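Local atomic coordinates of peptidase S8 and S53, subtilisin, kexin, sedolisin (Mycobacterium smegmatis, PDB entry 4KG7), a protein that probably cleaves proteins as a subtilisin-like serine protease, a mycosin of the type VII (ESX-3) secretion system of mycobacteria. Residues A[100-111]-A[289-297]. Sequence-based numbering, arbitrary orientation.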
ATOM      1  N   ASP A 100     -13.892  -7.364   6.037  1.00  9.36           N
ATOM      2  CA  ASP A 100     -13.364  -7.208   4.701  1.00  8.90           C
ATOM      3  C   ASP A 100     -14.276  -7.920   3.697  1.00  9.54           C
ATOM      4  O   ASP A 100     -14.263  -9.145   3.606  1.00  9.63           O
ATOM      5  CB  ASP A 100     -11.958  -7.806   4.674  1.00  8.31           C
ATOM      6  CG  ASP A 100     -11.271  -7.653   3.328  1.00  7.93           C
ATOM      7  OD1 ASP A 100     -11.839  -6.979   2.433  1.00  7.96           O
ATOM      8  OD2 ASP A 100     -10.184  -8.244   3.162  1.00  7.56           O
ATOM      9  N   CYS A 101     -15.015  -7.131   2.936  1.00 10.14           N
ATOM     10  CA  CYS A 101     -15.967  -7.637   1.941  1.00 11.26           C
ATOM     11  C   CYS A 101     -15.288  -7.889   0.589  1.00 10.67           C
ATOM     12  O   CYS A 101     -15.916  -8.376  -0.347  1.00 10.87           O
ATOM     13  CB  CYS A 101     -17.102  -6.599   1.823  1.00 12.74           C
ATOM     14  SG  CYS A 101     -18.538  -6.927   0.758  1.00 15.87           S
ATOM     15  N   ASP A 102     -13.987  -7.600   0.492  1.00  9.83           N
ATOM     16  CA  ASP A 102     -13.264  -7.614  -0.791  1.00  9.75           C
ATOM     17  C   ASP A 102     -12.128  -8.625  -0.834  1.00  9.38           C
ATOM     18  O   ASP A 102     -11.824  -9.185  -1.876  1.00 10.59           O
ATOM     19  CB  ASP A 102     -12.655  -6.241  -1.049  1.00  9.73           C
ATOM     20  CG  ASP A 102     -13.695  -5.198  -1.308  1.00 10.42           C
ATOM     21  OD1 ASP A 102     -14.065  -5.028  -2.486  1.00 12.16           O
ATOM     22  OD2 ASP A 102     -14.173  -4.562  -0.346  1.00 10.59           O
ATOM     23  N   GLY A 103     -11.472  -8.830   0.286  1.00  8.59           N
ATOM     24  CA  GLY A 103     -10.348  -9.753   0.379  1.00  8.14           C
ATOM     25  C   GLY A 103      -9.002  -9.043   0.369  1.00  7.54           C
ATOM     26  O   GLY A 103      -7.962  -9.624   0.730  1.00  7.31           O
ATOM     27  N   HIS A 104      -9.008  -7.802  -0.093  1.00  7.17           N
ATOM     28  CA  HIS A 104      -7.771  -7.109  -0.423  1.00  6.88           C
ATOM     29  C   HIS A 104      -6.996  -6.685   0.814  1.00  6.37           C
ATOM     30  O   HIS A 104      -5.796  -6.982   0.981  1.00  5.85           O
ATOM     31  CB  HIS A 104      -8.120  -5.912  -1.292  1.00  7.15           C
ATOM     32  CG  HIS A 104      -6.935  -5.250  -1.898  1.00  7.32           C
ATOM     33  ND1 HIS A 104      -6.285  -4.199  -1.299  1.00  7.20           N
ATOM     34  CD2 HIS A 104      -6.276  -5.496  -3.051  1.00  7.79           C
ATOM     35  CE1 HIS A 104      -5.252  -3.849  -2.040  1.00  7.48           C
ATOM     36  NE2 HIS A 104      -5.216  -4.628  -3.102  1.00  7.93           N
ATOM     37  N   GLY A 105      -7.702  -6.027   1.729  1.00  6.18           N
ATOM     38  CA  GLY A 105      -7.105  -5.610   2.993  1.00  6.08           C
ATOM     39  C   GLY A 105      -6.521  -6.780   3.770  1.00  6.13           C
ATOM     40  O   GLY A 105      -5.459  -6.686   4.393  1.00  6.04           O
ATOM     41  N   THR A 106      -7.238  -7.881   3.755  1.00  6.27           N
ATOM     42  CA  THR A 106      -6.772  -9.077   4.441  1.00  6.48           C
ATOM     43  C   THR A 106      -5.485  -9.621   3.848  1.00  6.39           C
ATOM     44  O   THR A 106      -4.561 -10.009   4.573  1.00  6.30           O
ATOM     45  CB  THR A 106      -7.888 -10.140   4.545  1.00  6.92           C
ATOM     46  OG1 THR A 106      -9.062  -9.572   5.143  1.00  7.04           O
ATOM     47  CG2 THR A 106      -7.426 -11.325   5.388  1.00  7.18           C
ATOM     48  N   SER A 107      -5.423  -9.672   2.523  1.00  6.24           N
ATOM     49  CA  SER A 107      -4.210 -10.137   1.826  1.00  6.22           C
ATOM     50  C   SER A 107      -3.050  -9.208   2.128  1.00  5.95           C
ATOM     51  O   SER A 107      -1.929  -9.630   2.420  1.00  6.04           O
ATOM     52  CB  SER A 107      -4.447 -10.184   0.319  1.00  6.31           C
ATOM     53  OG  SER A 107      -5.438 -11.122  -0.077  1.00  6.55           O
ATOM     54  N   VAL A 108      -3.332  -7.923   2.125  1.00  5.75           N
ATOM     55  CA  VAL A 108      -2.299  -6.919   2.423  1.00  5.69           C
ATOM     56  C   VAL A 108      -1.802  -7.065   3.874  1.00  5.76           C
ATOM     57  O   VAL A 108      -0.608  -7.150   4.139  1.00  5.92           O
ATOM     58  CB  VAL A 108      -2.869  -5.517   2.131  1.00  5.62           C
ATOM     59  CG1 VAL A 108      -2.060  -4.424   2.805  1.00  5.54           C
ATOM     60  CG2 VAL A 108      -2.967  -5.257   0.630  1.00  5.68           C
ATOM     61  N   ALA A 109      -2.734  -7.137   4.814  1.00  5.92           N
ATOM     62  CA  ALA A 109      -2.403  -7.302   6.229  1.00  6.09           C
ATOM     63  C   ALA A 109      -1.564  -8.568   6.442  1.00  6.26           C
ATOM     64  O   ALA A 109      -0.599  -8.593   7.212  1.00  6.58           O
ATOM     65  CB  ALA A 109      -3.690  -7.352   7.047  1.00  6.29           C
ATOM     66  N   GLY A 110      -1.935  -9.648   5.761  1.00  6.32           N
ATOM     67  CA  GLY A 110      -1.216 -10.890   5.900  1.00  6.56           C
ATOM     68  C   GLY A 110       0.238 -10.791   5.492  1.00  6.51           C
ATOM     69  O   GLY A 110       1.135 -11.322   6.154  1.00  6.72           O
ATOM     70  N   LEU A 111       0.508 -10.088   4.395  1.00  6.28           N
ATOM     71  CA  LEU A 111       1.884  -9.931   3.948  1.00  6.28           C
ATOM     72  C   LEU A 111       2.705  -9.141   4.956  1.00  6.23           C
ATOM     73  O   LEU A 111       3.892  -9.390   5.132  1.00  6.44           O
ATOM     74  CB  LEU A 111       1.958  -9.270   2.574  1.00  6.12           C
ATOM     75  CG  LEU A 111       1.471 -10.118   1.405  1.00  6.28           C
ATOM     76  CD1 LEU A 111       1.565  -9.257   0.149  1.00  6.28           C
ATOM     77  CD2 LEU A 111       2.271 -11.389   1.245  1.00  6.69           C
ATOM     78  N   ASN A 289       2.074 -13.448  -8.253  1.00  9.58           N
ATOM     79  CA  ASN A 289       1.826 -14.784  -7.661  1.00 10.53           C
ATOM     80  C   ASN A 289       1.829 -14.736  -6.138  1.00  9.77           C
ATOM     81  O   ASN A 289       2.421 -15.588  -5.461  1.00  9.99           O
ATOM     82  CB  ASN A 289       2.845 -15.797  -8.154  1.00 11.95           C
ATOM     83  CG  ASN A 289       2.882 -15.887  -9.668  1.00 13.35           C
ATOM     84  OD1 ASN A 289       1.870 -16.184 -10.285  1.00 15.65           O
ATOM     85  ND2 ASN A 289       4.021 -15.515 -10.271  1.00 14.04           N
ATOM     86  N   ILE A 290       1.120 -13.754  -5.609  1.00  8.84           N
ATOM     87  CA  ILE A 290       1.124 -13.517  -4.186  1.00  8.60           C
ATOM     88  C   ILE A 290       0.324 -14.602  -3.453  1.00  8.21           C
ATOM     89  O   ILE A 290      -0.737 -15.023  -3.936  1.00  8.28           O
ATOM     90  CB  ILE A 290       0.552 -12.104  -3.922  1.00  8.54           C
ATOM     91  CG1 ILE A 290       1.458 -11.012  -4.543  1.00  8.69           C
ATOM     92  CG2 ILE A 290       0.211 -11.923  -2.461  1.00  8.76           C
ATOM     93  CD1 ILE A 290       2.809 -10.886  -3.921  1.00  8.62           C
ATOM     94  N   VAL A 291       0.846 -15.048  -2.308  1.00  7.90           N
ATOM     95  CA  VAL A 291       0.147 -15.926  -1.365  1.00  7.91           C
ATOM     96  C   VAL A 291       0.055 -15.189  -0.041  1.00  7.58           C
ATOM     97  O   VAL A 291       1.051 -14.674   0.463  1.00  7.33           O
ATOM     98  CB  VAL A 291       0.921 -17.233  -1.137  1.00  8.34           C
ATOM     99  CG1 VAL A 291       0.233 -18.074  -0.078  1.00  8.70           C
ATOM    100  CG2 VAL A 291       1.077 -17.984  -2.464  1.00  8.74           C
ATOM    101  N   SER A 292      -1.156 -15.115   0.504  1.00  7.31           N
ATOM    102  CA  SER A 292      -1.339 -14.475   1.788  1.00  7.15           C
ATOM    103  C   SER A 292      -2.544 -15.064   2.516  1.00  7.49           C
ATOM    104  O   SER A 292      -2.928 -16.207   2.288  1.00  7.92           O
ATOM    105  CB  SER A 292      -1.449 -12.966   1.563  1.00  6.77           C
ATOM    106  OG  SER A 292      -1.443 -12.269   2.792  1.00  6.76           O
ATOM    107  N   VAL A 293      -3.098 -14.314   3.438  1.00  7.43           N
ATOM    108  CA  VAL A 293      -4.175 -14.794   4.293  1.00  7.85           C
ATOM    109  C   VAL A 293      -5.537 -14.487   3.664  1.00  7.91           C
ATOM    110  O   VAL A 293      -5.743 -13.434   3.045  1.00  7.67           O
ATOM    111  CB  VAL A 293      -4.030 -14.108   5.675  1.00  7.91           C
ATOM    112  CG1 VAL A 293      -5.169 -14.443   6.600  1.00  8.38           C
ATOM    113  CG2 VAL A 293      -2.657 -14.421   6.301  1.00  7.91           C
ATOM    114  N   SER A 294      -6.483 -15.392   3.869  1.00  8.59           N
ATOM    115  CA  SER A 294      -7.816 -15.251   3.325  1.00  8.96           C
ATOM    116  C   SER A 294      -8.768 -14.590   4.305  1.00  9.38           C
ATOM    117  O   SER A 294      -8.614 -14.777   5.522  1.00  9.40           O
ATOM    118  CB  SER A 294      -8.356 -16.642   2.954  1.00  9.43           C
ATOM    119  OG  SER A 294      -9.679 -16.554   2.445  1.00  9.80           O
ATOM    120  N   ASN A 295      -9.735 -13.835   3.774  1.00  9.70           N
ATOM    121  CA  ASN A 295     -10.886 -13.339   4.553  1.00 10.33           C
ATOM    122  C   ASN A 295     -12.052 -14.334   4.644  1.00 11.58           C
ATOM    123  O   ASN A 295     -13.087 -14.020   5.216  1.00 12.14           O
ATOM    124  CB  ASN A 295     -11.400 -12.013   3.999  1.00  9.99           C
ATOM    125  CG  ASN A 295     -11.872 -12.117   2.548  1.00  9.89           C
ATOM    126  OD1 ASN A 295     -11.355 -12.917   1.779  1.00  9.77           O
ATOM    127  ND2 ASN A 295     -12.815 -11.252   2.158  1.00  9.90           N
ATOM    128  N   ALA A 296     -11.900 -15.525   4.077  1.00 12.50           N
ATOM    129  CA  ALA A 296     -12.899 -16.591   4.271  1.00 13.84           C
ATOM    130  C   ALA A 296     -12.925 -16.990   5.745  1.00 14.88           C
ATOM    131  O   ALA A 296     -11.960 -16.791   6.463  1.00 14.38           O
ATOM    132  CB  ALA A 296     -12.555 -17.798   3.415  1.00 14.17           C
ATOM    133  N   PRO A 297     -14.030 -17.590   6.205  1.00 16.67           N
ATOM    134  CA  PRO A 297     -14.162 -17.892   7.629  1.00 17.90           C
ATOM    135  C   PRO A 297     -13.015 -18.689   8.262  1.00 18.73           C
ATOM    136  O   PRO A 297     -12.662 -18.433   9.404  1.00 19.32           O
ATOM    137  CB  PRO A 297     -15.468 -18.692   7.690  1.00 18.64           C
ATOM    138  CG  PRO A 297     -16.254 -18.179   6.529  1.00 18.41           C
ATOM    139  CD  PRO A 297     -15.265 -17.850   5.454  1.00 17.42           C
TER
HETATM  140  O   HOH W   1      -7.953 -12.299   1.573  1.00  6.06           O
HETATM  141  O   HOH W   2      -4.586 -13.602   0.437  1.00  7.10           O
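The helix that carries the predicted catalytic histidine of this subtilisin fold, His104 in its first turn, lies against the 289-297 segment, and Ser292 and Asn295 supply the two direct hydrogen bonds between them. Asn295 reaches the loop ahead of the helix: its ND2 donates to Asp100 O at 2.9 Å, the oxygen lying in the amide plane but the donor standing 41° above the carbonyl plane. With CG between the backbone N and the carbonyl carbon (chi1 60°), the amide is set beside Gly103 CA, 3.6 Å from Asn295 OD1. Ile33 and Thr35 take up the amide as well, so it ties three pieces of chain together. Asp100 holds the loop in shape from within. Its OD1 accepts from the backbone N of Asp102 and of Gly103, an Asx turn and Asx motif, while OD2 takes the backbone N of Thr106 and, on its anti lone pair, Thr106 OG1 at 2.6 Å. That hydroxyl also packs over Asn295 CB, and the Thr106 methyl CG2 lies 3.6 Å from Val293 O. The His104 side chain leaves away from this segment, and its ND1 is hydrogen-bonded to Asp73 OD1. Two waters bridge the segments: one lies within hydrogen-bonding distance of both Gly103 O and Val293 O, the other joins Ser107 OG to Val293 O. Further along the helix, Gly110 lets the strand come close, its CA 3.8 Å from Val293 CG2. Leu111 spreads its methyls over Ile290 CG2 and Val291 O, with Tyr320 of helix 318-335 also touching it. Ser292 OG, anti to its own N (chi1 -172°), reaches the helix and donates to Ser107 O at 2.7 Å, in the carbonyl plane on a lone pair, while Leu111 N keeps its helical bond to that same oxygen.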